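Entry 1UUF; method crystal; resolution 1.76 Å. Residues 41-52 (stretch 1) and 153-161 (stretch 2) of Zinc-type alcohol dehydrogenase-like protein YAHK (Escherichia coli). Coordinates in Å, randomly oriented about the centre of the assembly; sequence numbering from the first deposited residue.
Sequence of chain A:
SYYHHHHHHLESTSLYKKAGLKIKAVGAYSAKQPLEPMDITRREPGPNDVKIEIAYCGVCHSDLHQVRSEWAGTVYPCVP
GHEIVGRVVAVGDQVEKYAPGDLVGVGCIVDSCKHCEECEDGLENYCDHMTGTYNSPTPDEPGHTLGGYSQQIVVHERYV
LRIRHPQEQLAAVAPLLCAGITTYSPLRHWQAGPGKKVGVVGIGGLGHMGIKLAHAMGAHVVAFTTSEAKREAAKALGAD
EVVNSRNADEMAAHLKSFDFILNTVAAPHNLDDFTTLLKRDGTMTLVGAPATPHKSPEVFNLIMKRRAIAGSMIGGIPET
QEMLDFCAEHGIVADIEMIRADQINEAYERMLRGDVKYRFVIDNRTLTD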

# COMPACT_ATOMS: atom_id res chain seq x y z
N THR A 41 4.46 37.83 -19.29
CA THR A 41 5.85 37.97 -19.71
C THR A 41 6.59 36.68 -19.42
O THR A 41 6.15 35.86 -18.61
CB THR A 41 6.55 39.13 -18.97
OG1 THR A 41 6.65 38.82 -17.58
CG2 THR A 41 5.76 40.43 -19.14
N ARG A 42 7.70 36.49 -20.12
CA ARG A 42 8.56 35.32 -19.96
C ARG A 42 9.98 35.83 -19.77
O ARG A 42 10.35 36.85 -20.34
CB ARG A 42 8.52 34.43 -21.20
CG ARG A 42 7.20 33.72 -21.44
CD ARG A 42 6.81 32.87 -20.25
NE ARG A 42 5.68 32.00 -20.54
CZ ARG A 42 5.08 31.24 -19.63
NH1 ARG A 42 5.51 31.26 -18.38
NH2 ARG A 42 4.06 30.47 -19.98
N ARG A 43 10.77 35.11 -18.98
CA ARG A 43 12.15 35.51 -18.76
C ARG A 43 12.94 35.30 -20.04
O ARG A 43 12.54 34.53 -20.91
CB ARG A 43 12.78 34.67 -17.64
CG ARG A 43 12.95 33.18 -17.96
CD ARG A 43 13.90 32.51 -16.97
NE ARG A 43 14.14 31.10 -17.26
CZ ARG A 43 13.33 30.10 -16.90
NH1 ARG A 43 12.22 30.36 -16.23
NH2 ARG A 43 13.64 28.85 -17.21
N GLU A 44 14.05 36.02 -20.18
CA GLU A 44 14.90 35.85 -21.34
C GLU A 44 15.62 34.54 -21.08
O GLU A 44 16.00 34.25 -19.94
CB GLU A 44 15.91 36.99 -21.45
CG GLU A 44 15.30 38.34 -21.80
CD GLU A 44 14.61 38.32 -23.16
OE1 GLU A 44 15.28 37.97 -24.16
OE2 GLU A 44 13.41 38.64 -23.22
N PRO A 45 15.81 33.72 -22.12
CA PRO A 45 16.49 32.43 -21.96
C PRO A 45 17.88 32.54 -21.34
O PRO A 45 18.73 33.30 -21.82
CB PRO A 45 16.55 31.90 -23.39
CG PRO A 45 15.30 32.46 -24.00
CD PRO A 45 15.31 33.88 -23.50
N GLY A 46 18.10 31.79 -20.27
CA GLY A 46 19.39 31.79 -19.60
C GLY A 46 20.29 30.76 -20.27
O GLY A 46 19.86 30.09 -21.20
N PRO A 47 21.54 30.60 -19.81
CA PRO A 47 22.45 29.63 -20.42
C PRO A 47 21.94 28.19 -20.52
O PRO A 47 22.31 27.47 -21.45
CB PRO A 47 23.71 29.75 -19.56
CG PRO A 47 23.19 30.23 -18.24
CD PRO A 47 22.18 31.26 -18.66
N ASN A 48 21.11 27.77 -19.58
CA ASN A 48 20.57 26.41 -19.60
C ASN A 48 19.11 26.34 -20.05
O ASN A 48 18.50 25.27 -20.02
CB ASN A 48 20.68 25.76 -18.22
CG ASN A 48 22.10 25.73 -17.69
OD1 ASN A 48 23.00 25.18 -18.33
ND2 ASN A 48 22.31 26.33 -16.52
N ASP A 49 18.56 27.47 -20.47
CA ASP A 49 17.16 27.54 -20.88
C ASP A 49 16.82 27.24 -22.33
O ASP A 49 17.63 27.44 -23.24
CB ASP A 49 16.56 28.90 -20.54
CG ASP A 49 16.47 29.15 -19.06
OD1 ASP A 49 16.31 28.17 -18.30
OD2 ASP A 49 16.55 30.33 -18.65
N VAL A 50 15.59 26.77 -22.53
CA VAL A 50 15.06 26.45 -23.84
C VAL A 50 13.81 27.30 -24.02
O VAL A 50 12.90 27.25 -23.19
CB VAL A 50 14.65 24.96 -23.95
CG1 VAL A 50 14.11 24.66 -25.34
CG2 VAL A 50 15.84 24.06 -23.64
N LYS A 51 13.78 28.10 -25.08
CA LYS A 51 12.63 28.95 -25.37
C LYS A 51 11.75 28.17 -26.34
O LYS A 51 12.20 27.80 -27.42
CB LYS A 51 13.07 30.26 -26.01
CG LYS A 51 11.93 31.19 -26.38
CD LYS A 51 12.46 32.48 -27.00
CE LYS A 51 11.34 33.42 -27.38
NZ LYS A 51 11.87 34.69 -27.93
N ILE A 52 10.50 27.94 -25.94
CA ILE A 52 9.57 27.14 -26.73
C ILE A 52 8.34 27.87 -27.23
O ILE A 52 7.66 28.56 -26.47
CB ILE A 52 9.09 25.94 -25.88
CG1 ILE A 52 10.29 25.13 -25.40
CG2 ILE A 52 8.13 25.07 -26.68
CD1 ILE A 52 9.95 24.09 -24.35
N ILE A 153 6.94 29.59 -23.63
CA ILE A 153 7.36 29.24 -22.28
C ILE A 153 8.87 29.02 -22.34
O ILE A 153 9.40 28.63 -23.38
CB ILE A 153 6.63 27.96 -21.76
CG1 ILE A 153 6.90 27.77 -20.26
CG2 ILE A 153 7.07 26.74 -22.56
CD1 ILE A 153 6.01 26.71 -19.61
N VAL A 154 9.57 29.32 -21.24
CA VAL A 154 11.02 29.16 -21.17
C VAL A 154 11.31 28.22 -20.02
O VAL A 154 10.93 28.48 -18.88
CB VAL A 154 11.72 30.52 -20.94
CG1 VAL A 154 13.23 30.33 -20.86
CG2 VAL A 154 11.37 31.48 -22.06
N VAL A 155 11.98 27.11 -20.32
CA VAL A 155 12.27 26.09 -19.31
C VAL A 155 13.70 25.59 -19.35
O VAL A 155 14.30 25.46 -20.43
CB VAL A 155 11.33 24.87 -19.52
CG1 VAL A 155 11.51 23.85 -18.40
CG2 VAL A 155 9.88 25.34 -19.60
N HIS A 156 14.25 25.32 -18.17
CA HIS A 156 15.61 24.78 -18.03
C HIS A 156 15.59 23.47 -18.81
O HIS A 156 14.67 22.67 -18.66
CB HIS A 156 15.89 24.53 -16.54
CG HIS A 156 17.26 24.01 -16.25
ND1 HIS A 156 17.70 22.77 -16.67
CD2 HIS A 156 18.29 24.56 -15.56
CE1 HIS A 156 18.93 22.58 -16.25
NE2 HIS A 156 19.32 23.64 -15.57
N GLU A 157 16.60 23.23 -19.65
CA GLU A 157 16.62 22.03 -20.48
C GLU A 157 16.49 20.69 -19.76
O GLU A 157 16.08 19.70 -20.37
CB GLU A 157 17.86 21.98 -21.38
CG GLU A 157 19.17 21.70 -20.67
CD GLU A 157 20.25 21.22 -21.63
OE1 GLU A 157 21.43 21.22 -21.24
OE2 GLU A 157 19.91 20.83 -22.77
N ARG A 158 16.81 20.64 -18.47
CA ARG A 158 16.69 19.38 -17.75
C ARG A 158 15.24 18.92 -17.68
O ARG A 158 14.95 17.72 -17.56
CB ARG A 158 17.25 19.50 -16.32
CG ARG A 158 16.93 18.29 -15.43
CD ARG A 158 17.70 18.33 -14.11
NE ARG A 158 17.36 17.20 -13.25
CZ ARG A 158 18.07 16.84 -12.18
NH1 ARG A 158 19.16 17.52 -11.85
NH2 ARG A 158 17.69 15.79 -11.45
N TYR A 159 14.32 19.87 -17.78
CA TYR A 159 12.90 19.55 -17.69
C TYR A 159 12.14 19.60 -19.00
O TYR A 159 10.91 19.54 -19.02
CB TYR A 159 12.25 20.46 -16.64
CG TYR A 159 13.04 20.46 -15.35
CD1 TYR A 159 14.13 21.32 -15.18
CD2 TYR A 159 12.76 19.55 -14.34
CE1 TYR A 159 14.93 21.25 -14.04
CE2 TYR A 159 13.55 19.47 -13.20
CZ TYR A 159 14.63 20.32 -13.05
OH TYR A 159 15.42 20.22 -11.93
N VAL A 160 12.87 19.71 -20.10
CA VAL A 160 12.25 19.75 -21.42
C VAL A 160 12.44 18.37 -22.04
O VAL A 160 13.53 17.80 -21.98
CB VAL A 160 12.92 20.81 -22.32
CG1 VAL A 160 12.31 20.76 -23.73
CG2 VAL A 160 12.72 22.20 -21.72
N LEU A 161 11.37 17.84 -22.63
CA LEU A 161 11.39 16.51 -23.24
C LEU A 161 11.46 16.59 -24.76
O LEU A 161 10.99 17.56 -25.35
CB LEU A 161 10.13 15.73 -22.86
CG LEU A 161 9.87 15.36 -21.39
CD1 LEU A 161 11.04 14.58 -20.84
CD2 LEU A 161 9.62 16.62 -20.57
O HOH W 1 12.79 26.09 -15.67
O HOH W 2 22.24 22.63 -19.08

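Residues 41-52 and 153-161 of the E. coli zinc-type alcohol dehydrogenase-like protein YAHK meet as two antiparallel strands, 49-52 against 153-156, whose N-to-C directions differ by 156°; together the stretches bury 752 Å². T41 lies beyond reach of the second stretch, and the contact opens with R42. Its CA-to-CB bond points toward stretch 2, and the m, m, t side chain lays its guanidinium over the backbone of I153, with NE 3.7 Å from I153 CA. The same arginine covers part of V154, R42 CB lying 4.2 Å from V154 CG2.

R43 starts out sideways, but its end comes nearer and is held there by D49 of its own stretch: R43 NE donates to D49 OD2 at 2.9 Å and R43 NH2 to D49 OD1 at 3.0 Å, a two-pronged salt bridge with nearly straight hydrogen bonds. This pose puts a face of the guanidinium against V154 O, yet R43 NH2 at 3.2 Å from V154 O makes no hydrogen bond, because the carbonyl lies over the plane in which the N-H groups point. R43 NH2 instead reaches stretch 2 through water 1, which accepts from R43 NH2 at 3.3 Å and from H156 N at 3.0 Å.

E44 points away. P45 adds a light apolar touch, its CG 4.3 Å from V154 CG1. G46 begins a type I turn that ends at D49, closed by D49 N donating to G46 O at 3.0 Å; G46 N in turn donates to D49 OD2 at 2.7 Å, so that one carboxylate oxygen serves both the turn and R43. A CB on G46 would come within 3.0 Å of D49 OD2. P47, within the turn, stays clear of stretch 2.

N48 faces stretch 2 just before the strand. Its carbonyl accepts from the backbone of the 3-10 segment, E157 N to N48 O being 2.8 Å at 168°, while N48 CB sits over a face of the H156 ring, 3.9 Å from its centroid. Water 2 joins the two side chains, donating to N48 OD1 at 2.8 Å and to E157 OE1 at 2.7 Å.

D49 opposes H156 in a non-hydrogen-bonded pair, CA to CA 4.3 Å, with diverging side chains; D49 CB packs on V154 CG1 at 3.6 Å. V50 and V155 form the first hydrogen-bonded pair, V50 N to V155 O at 2.8 Å and V155 N to V50 O at 3.0 Å. The V50 side chain meets E157 and V160, with V50 CG2 3.7 Å from E157 CB and V50 CB 4.0 Å from V160 CG2. K51, fully extended, shares the other face with V154, where K51 CG and V154 CG2 are 4.4 Å apart. I52 returns to the V50 face and pairs with I153: I52 N donates to I153 O at 2.9 Å and I153 N to I52 O at 3.1 Å. I52 CB also packs 4.0 Å from I153 CG2, and I52 CD1 reaches V160 CG1 at 4.1 Å.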